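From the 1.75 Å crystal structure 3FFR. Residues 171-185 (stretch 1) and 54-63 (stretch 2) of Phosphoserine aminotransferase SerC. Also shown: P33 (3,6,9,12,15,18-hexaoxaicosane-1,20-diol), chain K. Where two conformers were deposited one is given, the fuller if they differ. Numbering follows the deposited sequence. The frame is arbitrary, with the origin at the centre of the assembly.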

# COMPACT_ATOMS: atom_id res chain seq x y z
N SER A 171 -18.66 -2.61 -5.03
CA SER A 171 -20.05 -2.23 -4.74
C SER A 171 -20.29 -1.36 -3.50
O SER A 171 -21.16 -0.49 -3.54
CB SER A 171 -20.93 -3.47 -4.66
OG SER A 171 -20.46 -4.36 -3.67
N LEU A 172 -19.61 -1.61 -2.39
CA LEU A 172 -19.82 -0.81 -1.17
C LEU A 172 -19.60 0.65 -1.56
O LEU A 172 -18.62 0.97 -2.25
CB LEU A 172 -18.86 -1.28 -0.05
CG LEU A 172 -19.16 -0.90 1.40
CD1 LEU A 172 -20.44 -1.57 1.87
CD2 LEU A 172 -17.99 -1.30 2.32
N PRO A 173 -20.46 1.58 -1.08
CA PRO A 173 -21.54 1.43 -0.12
C PRO A 173 -22.96 1.13 -0.59
O PRO A 173 -23.91 1.43 0.13
CB PRO A 173 -21.53 2.80 0.56
CG PRO A 173 -21.19 3.77 -0.56
CD PRO A 173 -20.25 2.99 -1.46
N TYR A 174 -23.11 0.54 -1.78
CA TYR A 174 -24.45 0.18 -2.30
C TYR A 174 -25.19 -0.88 -1.45
O TYR A 174 -26.30 -0.64 -0.96
CB TYR A 174 -24.41 -0.19 -3.78
CG TYR A 174 -25.80 -0.47 -4.23
CD1 TYR A 174 -26.74 0.56 -4.36
CD2 TYR A 174 -26.22 -1.78 -4.48
CE1 TYR A 174 -28.07 0.27 -4.74
CE2 TYR A 174 -27.52 -2.07 -4.86
CZ TYR A 174 -28.45 -1.06 -4.99
OH TYR A 174 -29.75 -1.39 -5.38
N PRO A 175 -24.62 -2.09 -1.32
CA PRO A 175 -25.32 -3.03 -0.43
C PRO A 175 -25.44 -2.55 0.99
O PRO A 175 -24.54 -1.92 1.52
CB PRO A 175 -24.43 -4.27 -0.46
CG PRO A 175 -23.05 -3.73 -0.82
CD PRO A 175 -23.35 -2.65 -1.80
N LYS A 176 -26.58 -2.88 1.58
CA LYS A 176 -26.84 -2.57 2.97
C LYS A 176 -26.87 -3.88 3.74
O LYS A 176 -27.88 -4.58 3.81
CB LYS A 176 -28.13 -1.79 3.16
CG LYS A 176 -28.27 -1.31 4.62
CD LYS A 176 -29.47 -0.43 4.89
CE LYS A 176 -29.42 0.08 6.32
NZ LYS A 176 -29.42 -1.03 7.30
N PHE A 177 -25.73 -4.20 4.32
CA PHE A 177 -25.59 -5.47 5.02
C PHE A 177 -26.31 -5.54 6.35
O PHE A 177 -26.52 -4.54 7.03
CB PHE A 177 -24.11 -5.87 5.22
CG PHE A 177 -23.39 -6.11 3.91
CD1 PHE A 177 -23.62 -7.30 3.19
CD2 PHE A 177 -22.57 -5.16 3.36
CE1 PHE A 177 -23.04 -7.52 1.98
CE2 PHE A 177 -21.96 -5.38 2.14
CZ PHE A 177 -22.20 -6.57 1.44
N ASP A 178 -26.73 -6.76 6.65
CA ASP A 178 -27.19 -7.11 7.98
C ASP A 178 -25.94 -7.65 8.65
O ASP A 178 -25.48 -8.77 8.35
CB ASP A 178 -28.27 -8.17 7.94
CG ASP A 178 -28.72 -8.59 9.33
OD1 ASP A 178 -27.99 -8.42 10.32
OD2 ASP A 178 -29.84 -9.14 9.40
N TRP A 179 -25.37 -6.85 9.54
CA TRP A 179 -24.07 -7.16 10.13
C TRP A 179 -24.14 -8.32 11.09
O TRP A 179 -23.11 -8.82 11.52
CB TRP A 179 -23.49 -5.92 10.83
CG TRP A 179 -23.33 -4.76 9.87
CD1 TRP A 179 -24.08 -3.61 9.84
CD2 TRP A 179 -22.43 -4.68 8.78
NE1 TRP A 179 -23.68 -2.82 8.81
CE2 TRP A 179 -22.66 -3.44 8.14
CE3 TRP A 179 -21.42 -5.51 8.28
CZ2 TRP A 179 -21.94 -3.03 7.04
CZ3 TRP A 179 -20.69 -5.08 7.20
CH2 TRP A 179 -20.96 -3.86 6.58
N THR A 180 -25.34 -8.76 11.42
CA THR A 180 -25.47 -9.90 12.33
C THR A 180 -25.42 -11.22 11.59
O THR A 180 -25.19 -12.26 12.21
CB THR A 180 -26.78 -9.87 13.14
OG1 THR A 180 -27.89 -10.22 12.30
CG2 THR A 180 -27.00 -8.50 13.83
N LYS A 181 -25.58 -11.16 10.27
CA LYS A 181 -25.62 -12.38 9.46
C LYS A 181 -24.33 -12.72 8.73
O LYS A 181 -24.21 -13.78 8.13
CB LYS A 181 -26.81 -12.35 8.51
CG LYS A 181 -28.11 -12.36 9.26
CD LYS A 181 -29.30 -12.37 8.35
CE LYS A 181 -30.57 -12.19 9.17
NZ LYS A 181 -30.62 -13.14 10.33
N ILE A 182 -23.36 -11.81 8.83
CA ILE A 182 -22.04 -12.02 8.28
C ILE A 182 -21.03 -11.65 9.36
O ILE A 182 -21.42 -11.29 10.48
CB ILE A 182 -21.79 -11.24 6.98
CG1 ILE A 182 -21.86 -9.72 7.24
CG2 ILE A 182 -22.75 -11.70 5.85
CD1 ILE A 182 -21.47 -8.87 6.05
N ASP A 183 -19.75 -11.78 9.05
CA ASP A 183 -18.71 -11.47 10.03
C ASP A 183 -17.70 -10.42 9.56
O ASP A 183 -16.98 -9.83 10.37
CB ASP A 183 -17.99 -12.76 10.41
CG ASP A 183 -18.95 -13.80 11.02
OD1 ASP A 183 -19.35 -13.60 12.21
OD2 ASP A 183 -19.25 -14.81 10.33
N SER A 184 -17.70 -10.16 8.27
CA SER A 184 -16.69 -9.25 7.72
C SER A 184 -17.00 -8.89 6.28
O SER A 184 -17.63 -9.66 5.53
CB SER A 184 -15.30 -9.95 7.78
OG SER A 184 -14.23 -9.25 7.14
N VAL A 185 -16.63 -7.67 5.97
CA VAL A 185 -16.69 -7.17 4.60
C VAL A 185 -15.42 -6.38 4.31
O VAL A 185 -14.78 -5.84 5.21
CB VAL A 185 -17.97 -6.33 4.35
CG1 VAL A 185 -17.91 -4.99 5.07
CG2 VAL A 185 -18.21 -6.11 2.85
O4 P33 K . -14.96 -6.42 18.38
C3 P33 K . -14.08 -5.30 18.59
C2 P33 K . -14.74 -3.94 18.40
O1 P33 K . -13.68 -2.96 18.26
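Stretch 2 54-63: TLLELPSNYE

How does stretch 2 run along stretch 1? It comes off a helix that includes Thr 54 and Leu 55, turns at Glu 57, whose positive phi belongs to a Schellman motif, and passes through a type I turn from Pro 59 to Tyr 62 before entering a strand at Tyr 62 and Glu 63. Stretch 1 is mostly loop, with a cis peptide bond before Pro 173, a type I turn from Asp 178 to Lys 181, and a strand from Ser 184. The two chains advance in the same general sense: Leu 56 lies nearest Pro 173, with CA atoms 7.2 Å apart, Leu 58 nearest Trp 179, also 7.2 Å between CA atoms, and Tyr 62 nearest Ser 184, at 8.3 Å between CA atoms. With CA atoms this far apart, each contact involves a side chain on at least one side, in several cases meeting a backbone atom, and together they bury 542 Å², both sides summed.

Which hydrogen bonds hold the stretches together? Each of the two pairs a side-chain donor with a backbone carbonyl. Trp 179 NE1 donates to Leu 56 O at 3.0 Å, taking up the carbonyl of the residue just before Glu 57. In the other direction, Tyr 62 OH donates to Trp 179 O at 2.9 Å, so the tryptophan is held through both its ring and its backbone. A water also donates to Trp 179 O, 2.8 Å from the water oxygen, and accepts a weak bond from Asn 61 ND2 at 3.5 Å.

What surrounds the Trp 179 ring? Leu 58 reaches over one face, placing CD2 3.4 Å from the centroid of the six-membered ring and only 15° off its normal, a close CH-pi contact. Pro 59 CD approaches Trp 179 CD1 at 3.7 Å. The edge of Trp 179 points toward the face of Tyr 62, with the centroid of its six-membered ring 5.4 Å from that of the tyrosine ring and the planes at 66°. Trp 179 CB also comes 3.6 Å from Tyr 62 CE1, on the tyrosine ring itself.

What closes the contact at the helix end? Leu 56 points toward stretch 1. Both its methyls pack on Leu 172, Leu 56 CD1 at 3.6 Å from Leu 172 CD2 and Leu 56 CD2 at 3.8 Å from Leu 172 CD1, and Leu 56 CD2 also lies 4.0 Å from Pro 173 CB. Leu 55 adds a looser touch, CD2 to Pro 173 CB at 4.4 Å. On the exposed side, Lys 176, extended as far as CE and turned at its last bond, makes a long salt bridge, NZ to Glu 57 OE1 at 4.0 Å, adding charge pairing to an otherwise largely apolar and aromatic contact.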

# COMPACT_ATOMS: atom_id res chain seq x y z
N THR A 54 -20.09 5.21 10.72
CA THR A 54 -21.37 5.94 10.66
C THR A 54 -22.09 5.64 9.33
O THR A 54 -23.28 5.25 9.27
CB THR A 54 -21.15 7.46 10.82
OG1 THR A 54 -20.50 7.71 12.08
CG2 THR A 54 -22.47 8.21 10.78
N LEU A 55 -21.33 5.78 8.25
CA LEU A 55 -21.92 5.61 6.91
C LEU A 55 -22.48 4.22 6.69
O LEU A 55 -23.51 4.04 6.03
CB LEU A 55 -20.87 5.89 5.84
CG LEU A 55 -21.35 5.84 4.38
CD1 LEU A 55 -22.20 7.06 4.13
CD2 LEU A 55 -20.11 5.79 3.42
N LEU A 56 -21.75 3.25 7.20
CA LEU A 56 -22.09 1.83 7.02
C LEU A 56 -22.90 1.27 8.17
O LEU A 56 -23.29 0.11 8.18
CB LEU A 56 -20.83 1.01 6.79
CG LEU A 56 -20.06 1.39 5.51
CD1 LEU A 56 -18.76 0.51 5.39
CD2 LEU A 56 -20.95 1.31 4.25
N GLU A 57 -23.19 2.12 9.14
CA GLU A 57 -24.01 1.73 10.30
C GLU A 57 -23.48 0.46 11.00
O GLU A 57 -24.21 -0.47 11.35
CB GLU A 57 -25.48 1.59 9.89
CG GLU A 57 -26.00 2.88 9.27
CD GLU A 57 -27.40 2.77 8.73
OE1 GLU A 57 -28.27 2.16 9.37
OE2 GLU A 57 -27.63 3.31 7.64
N LEU A 58 -22.20 0.48 11.27
CA LEU A 58 -21.56 -0.66 11.89
C LEU A 58 -21.82 -0.72 13.39
O LEU A 58 -21.72 0.30 14.09
CB LEU A 58 -20.05 -0.61 11.68
CG LEU A 58 -19.54 -0.72 10.24
CD1 LEU A 58 -18.01 -0.50 10.16
CD2 LEU A 58 -19.96 -2.06 9.65
N PRO A 59 -22.12 -1.92 13.88
CA PRO A 59 -22.32 -2.06 15.32
C PRO A 59 -21.04 -2.14 16.11
O PRO A 59 -19.93 -2.24 15.55
CB PRO A 59 -23.11 -3.34 15.45
CG PRO A 59 -22.82 -4.12 14.25
CD PRO A 59 -22.39 -3.16 13.15
N SER A 60 -21.19 -2.16 17.43
CA SER A 60 -20.04 -2.03 18.33
C SER A 60 -19.08 -3.20 18.33
O SER A 60 -17.94 -3.06 18.76
CB SER A 60 -20.51 -1.72 19.77
OG SER A 60 -21.26 -2.80 20.27
N ASN A 61 -19.52 -4.33 17.79
CA ASN A 61 -18.68 -5.54 17.76
C ASN A 61 -17.80 -5.63 16.50
O ASN A 61 -17.12 -6.61 16.29
CB ASN A 61 -19.48 -6.84 17.95
CG ASN A 61 -20.48 -7.10 16.84
OD1 ASN A 61 -21.20 -6.20 16.42
ND2 ASN A 61 -20.56 -8.35 16.39
N TYR A 62 -17.88 -4.60 15.67
CA TYR A 62 -17.04 -4.48 14.47
C TYR A 62 -15.94 -3.43 14.60
O TYR A 62 -16.11 -2.40 15.24
CB TYR A 62 -17.89 -4.11 13.24
CG TYR A 62 -18.58 -5.28 12.58
CD1 TYR A 62 -19.75 -5.83 13.10
CD2 TYR A 62 -18.07 -5.85 11.42
CE1 TYR A 62 -20.38 -6.91 12.46
CE2 TYR A 62 -18.69 -6.89 10.77
CZ TYR A 62 -19.82 -7.43 11.29
OH TYR A 62 -20.42 -8.46 10.60
N GLU A 63 -14.85 -3.71 13.91
CA GLU A 63 -13.72 -2.78 13.79
C GLU A 63 -13.36 -2.54 12.32
O GLU A 63 -13.74 -3.31 11.43
CB GLU A 63 -12.51 -3.29 14.55
CG GLU A 63 -11.42 -2.24 14.58
CD GLU A 63 -11.89 -0.96 15.25
OE1 GLU A 63 -11.97 -1.01 16.51
OE2 GLU A 63 -12.17 0.05 14.54
O HOH W 1 -21.77 -10.08 13.62